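Local coordinates for high potential iron-sulfur protein (Rhodothermus marinus, PDB 3H31) that probably carries electrons in the aerobic respiratory chain by way of a [4Fe-4S] cluster held in the part of the protein described here, at residues C38-P43 with C53-G58. Residues are numbered along the deposited sequence; the frame is centred on the assembly and turned at random.
Sequences CQLYVP and CQLIKG. With SF4 (iron/sulfur cluster), chain B.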
ATOM      1  N   CYS A  38       3.082   2.971   8.674  1.00  5.66           N
ATOM      2  CA  CYS A  38       3.699   3.983   7.829  1.00  5.71           C
ATOM      3  C   CYS A  38       2.926   5.324   7.932  1.00  6.31           C
ATOM      4  O   CYS A  38       1.706   5.352   7.951  1.00  6.69           O
ATOM      5  CB  CYS A  38       3.660   3.541   6.360  1.00  5.73           C
ATOM      6  SG  CYS A  38       4.373   4.744   5.203  1.00  5.83           S
ATOM      7  N   GLN A  39       3.677   6.436   7.940  1.00  6.33           N
ATOM      8  CA  GLN A  39       3.035   7.724   8.069  0.51  6.99           C
ATOM      9  C   GLN A  39       2.184   8.061   6.871  1.00  5.70           C
ATOM     10  O   GLN A  39       1.333   8.962   7.018  1.00  6.84           O
ATOM     11  CB  GLN A  39       4.060   8.850   8.243  0.51  7.33           C
ATOM     12  CG  GLN A  39       4.842   9.012   9.508  0.51 12.18           C
ATOM     13  CD  GLN A  39       5.699  10.262   9.547  0.51 16.54           C
ATOM     14  OE1 GLN A  39       5.475  11.186   8.793  0.51 21.69           O
ATOM     15  NE2 GLN A  39       6.729  10.333  10.337  0.51 18.00           N
ATOM     16  N   LEU A  40       2.357   7.439   5.699  1.00  5.65           N
ATOM     17  CA  LEU A  40       1.648   7.863   4.507  1.00  6.04           C
ATOM     18  C   LEU A  40       0.400   7.041   4.226  1.00  5.77           C
ATOM     19  O   LEU A  40      -0.340   7.325   3.263  1.00  5.96           O
ATOM     20  CB  LEU A  40       2.601   7.844   3.301  1.00  6.50           C
ATOM     21  CG  LEU A  40       3.802   8.792   3.497  1.00  7.19           C
ATOM     22  CD1 LEU A  40       4.720   8.758   2.301  1.00 10.09           C
ATOM     23  CD2 LEU A  40       3.400  10.213   3.748  1.00 11.73           C
ATOM     24  N   TYR A  41       0.072   6.081   5.114  1.00  5.51           N
ATOM     25  CA  TYR A  41      -1.075   5.216   4.908  1.00  5.90           C
ATOM     26  C   TYR A  41      -2.375   5.909   5.302  1.00  5.86           C
ATOM     27  O   TYR A  41      -2.426   6.661   6.299  1.00  7.28           O
ATOM     28  CB  TYR A  41      -0.900   3.936   5.728  1.00  5.89           C
ATOM     29  CG  TYR A  41      -1.970   2.908   5.506  1.00  5.10           C
ATOM     30  CD1 TYR A  41      -2.157   2.381   4.223  1.00  4.94           C
ATOM     31  CD2 TYR A  41      -2.769   2.427   6.534  1.00  5.64           C
ATOM     32  CE1 TYR A  41      -3.138   1.432   3.995  1.00  5.69           C
ATOM     33  CE2 TYR A  41      -3.776   1.473   6.308  1.00  5.25           C
ATOM     34  CZ  TYR A  41      -3.937   0.975   5.035  1.00  5.57           C
ATOM     35  OH  TYR A  41      -4.925   0.053   4.720  1.00  6.41           O
ATOM     36  N   VAL A  42      -3.418   5.647   4.555  1.00  5.60           N
ATOM     37  CA  VAL A  42      -4.759   6.097   4.858  1.00  6.40           C
ATOM     38  C   VAL A  42      -5.641   4.874   5.035  1.00  5.91           C
ATOM     39  O   VAL A  42      -5.922   4.193   4.058  1.00  6.69           O
ATOM     40  CB  VAL A  42      -5.292   7.006   3.736  1.00  7.65           C
ATOM     41  CG1 VAL A  42      -6.712   7.507   4.112  1.00  9.73           C
ATOM     42  CG2 VAL A  42      -4.361   8.167   3.531  1.00 11.15           C
ATOM     43  N   PRO A  43      -6.049   4.547   6.257  1.00  6.45           N
ATOM     44  CA  PRO A  43      -6.831   3.323   6.464  1.00  6.82           C
ATOM     45  C   PRO A  43      -8.103   3.333   5.665  1.00  6.51           C
ATOM     46  O   PRO A  43      -8.702   4.337   5.323  1.00  7.77           O
ATOM     47  CB  PRO A  43      -7.069   3.317   7.956  1.00  8.13           C
ATOM     48  CG  PRO A  43      -5.984   4.136   8.551  1.00 10.61           C
ATOM     49  CD  PRO A  43      -5.683   5.198   7.547  1.00  8.12           C
ATOM     50  N   CYS A  53      -2.838   5.365   0.046  1.00  5.69           N
ATOM     51  CA  CYS A  53      -1.533   5.906   0.358  1.00  5.55           C
ATOM     52  C   CYS A  53      -1.427   7.301  -0.228  1.00  6.07           C
ATOM     53  O   CYS A  53      -1.944   7.574  -1.321  1.00  7.08           O
ATOM     54  CB  CYS A  53      -0.446   4.990  -0.230  1.00  5.64           C
ATOM     55  SG  CYS A  53       1.240   5.609  -0.046  1.00  5.85           S
ATOM     56  N   GLN A  54      -0.765   8.187   0.500  1.00  6.20           N
ATOM     57  CA  GLN A  54      -0.545   9.552   0.054  0.53  6.54           C
ATOM     58  C   GLN A  54       0.486   9.622  -1.066  1.00  7.10           C
ATOM     59  O   GLN A  54       0.566  10.644  -1.764  1.00  9.70           O
ATOM     60  CB  GLN A  54       0.048  10.410   1.153  0.53 10.15           C
ATOM     61  CG  GLN A  54      -0.888  10.875   2.217  0.53 12.14           C
ATOM     62  CD  GLN A  54      -0.209  12.027   2.934  0.53 15.25           C
ATOM     63  OE1 GLN A  54       0.537  12.955   2.506  0.53 19.14           O
ATOM     64  NE2 GLN A  54      -0.389  12.201   4.224  0.53 25.17           N
ATOM     65  N   LEU A  55       1.308   8.601  -1.215  1.00  6.52           N
ATOM     66  CA  LEU A  55       2.424   8.560  -2.147  1.00  7.16           C
ATOM     67  C   LEU A  55       2.109   7.777  -3.410  1.00  6.99           C
ATOM     68  O   LEU A  55       2.329   8.246  -4.520  1.00 12.39           O
ATOM     69  CB  LEU A  55       3.653   7.972  -1.442  1.00  7.56           C
ATOM     70  CG  LEU A  55       4.982   8.322  -2.088  1.00  7.27           C
ATOM     71  CD1 LEU A  55       5.340   9.795  -1.851  1.00  9.36           C
ATOM     72  CD2 LEU A  55       6.074   7.441  -1.520  1.00  9.77           C
ATOM     73  N   ILE A  56       1.617   6.571  -3.282  1.00  6.77           N
ATOM     74  CA  ILE A  56       1.295   5.874  -4.528  0.56  6.55           C
ATOM     75  C   ILE A  56      -0.196   5.590  -4.554  1.00  6.41           C
ATOM     76  O   ILE A  56      -0.926   5.548  -3.562  1.00  7.32           O
ATOM     77  CB  ILE A  56       2.088   4.575  -4.622  0.56  6.68           C
ATOM     78  CG1 ILE A  56       1.723   3.631  -3.503  0.56  5.64           C
ATOM     79  CG2 ILE A  56       3.567   4.878  -4.609  0.56  9.91           C
ATOM     80  CD1 ILE A  56       2.418   2.275  -3.574  0.56  5.99           C
ATOM     81  N   LYS A  57      -0.670   5.561  -5.786  1.00  6.35           N
ATOM     82  CA  LYS A  57      -2.071   5.525  -6.098  1.00  7.03           C
ATOM     83  C   LYS A  57      -2.544   4.077  -6.099  1.00  6.26           C
ATOM     84  O   LYS A  57      -1.784   3.135  -6.148  1.00  7.18           O
ATOM     85  CB  LYS A  57      -2.318   6.142  -7.472  1.00  8.52           C
ATOM     86  CG  LYS A  57      -2.004   7.600  -7.519  1.00  9.75           C
ATOM     87  CD  LYS A  57      -3.106   8.367  -6.897  1.00 13.57           C
ATOM     88  CE  LYS A  57      -2.854   9.874  -6.855  1.00 15.48           C
ATOM     89  NZ  LYS A  57      -4.136  10.578  -6.516  1.00 31.10           N
ATOM     90  N   GLY A  58      -3.886   3.955  -6.035  1.00  7.13           N
ATOM     91  CA  GLY A  58      -4.548   2.652  -6.114  1.00  7.00           C
ATOM     92  C   GLY A  58      -4.783   2.054  -4.741  1.00  6.03           C
ATOM     93  O   GLY A  58      -4.547   2.674  -3.679  1.00  6.55           O
TER
HETATM   94 FE1  SF4 B  75       2.349   3.962   1.029  1.00  5.25          FE
HETATM   95 FE2  SF4 B  75       2.596   1.509   2.201  1.00  4.99          FE
HETATM   96 FE3  SF4 B  75       4.689   2.643   0.891  1.00  5.11          FE
HETATM   97 FE4  SF4 B  75       3.869   3.740   3.231  1.00  5.29          FE
HETATM   98  S1  SF4 B  75       4.795   1.633   2.927  1.00  5.28           S
HETATM   99  S2  SF4 B  75       4.447   4.867   1.402  1.00  5.64           S
HETATM  100  S3  SF4 B  75       1.579   3.393   3.063  1.00  5.41           S
HETATM  101  S4  SF4 B  75       2.672   1.919   0.005  1.00  5.34           S
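Leu-40 O receives two donors from the facing segment. The backbone N of Gln-54 gives it a hydrogen bond of 2.9 Å (N to Leu-40 O), fairly straight at 161° and tilted a little from the carbonyl plane, and the CA-H of Cys-53 adds a longer C-H...O contact. This grip closes one end of a very short antiparallel ladder, in which Tyr-41 and Cys-53 form a non-hydrogen-bonded pair with both side chains on the cluster's face. Cys-53 SG binds FE1 of the [4Fe-4S] cluster at 2.3 Å, and Cys-38 SG binds FE4 at 2.3 Å; the bridge thus ties two ligand loops together beside the metal. In Cys-53 the sulfur lies anti to the backbone N (chi1 175°), which carries it off the strand to the iron. The next loop folds back so that the N-H groups of Leu-55 and Ile-56 both meet this sulfur, with Leu-55 N 3.2 Å from Cys-53 SG. Cys-38 SG takes one N-H from its own segment, that of Leu-40, almost straight at 172°. Such N-H...S bonds, familiar in iron-sulfur proteins, probably help stabilise the negative charge of the cluster and so tune its potential. Leu-40 covers one side of the cage, CB and CD1 each near sulfide S2, and CD1 also sits 4.0 Å from Leu-55 CB. Tyr-41 brings CB to 3.7 Å from S3 of the cluster, with its ring set obliquely to that sulfide. Beyond the contact, Cys-35 and Cys-66 complete the iron ligands, Val-42 continues the pairing of strands 41-42 and 52-53 by bonding to Gly-52, and Ile-56 packs on Met-18 and Arg-19 of helix 13-21.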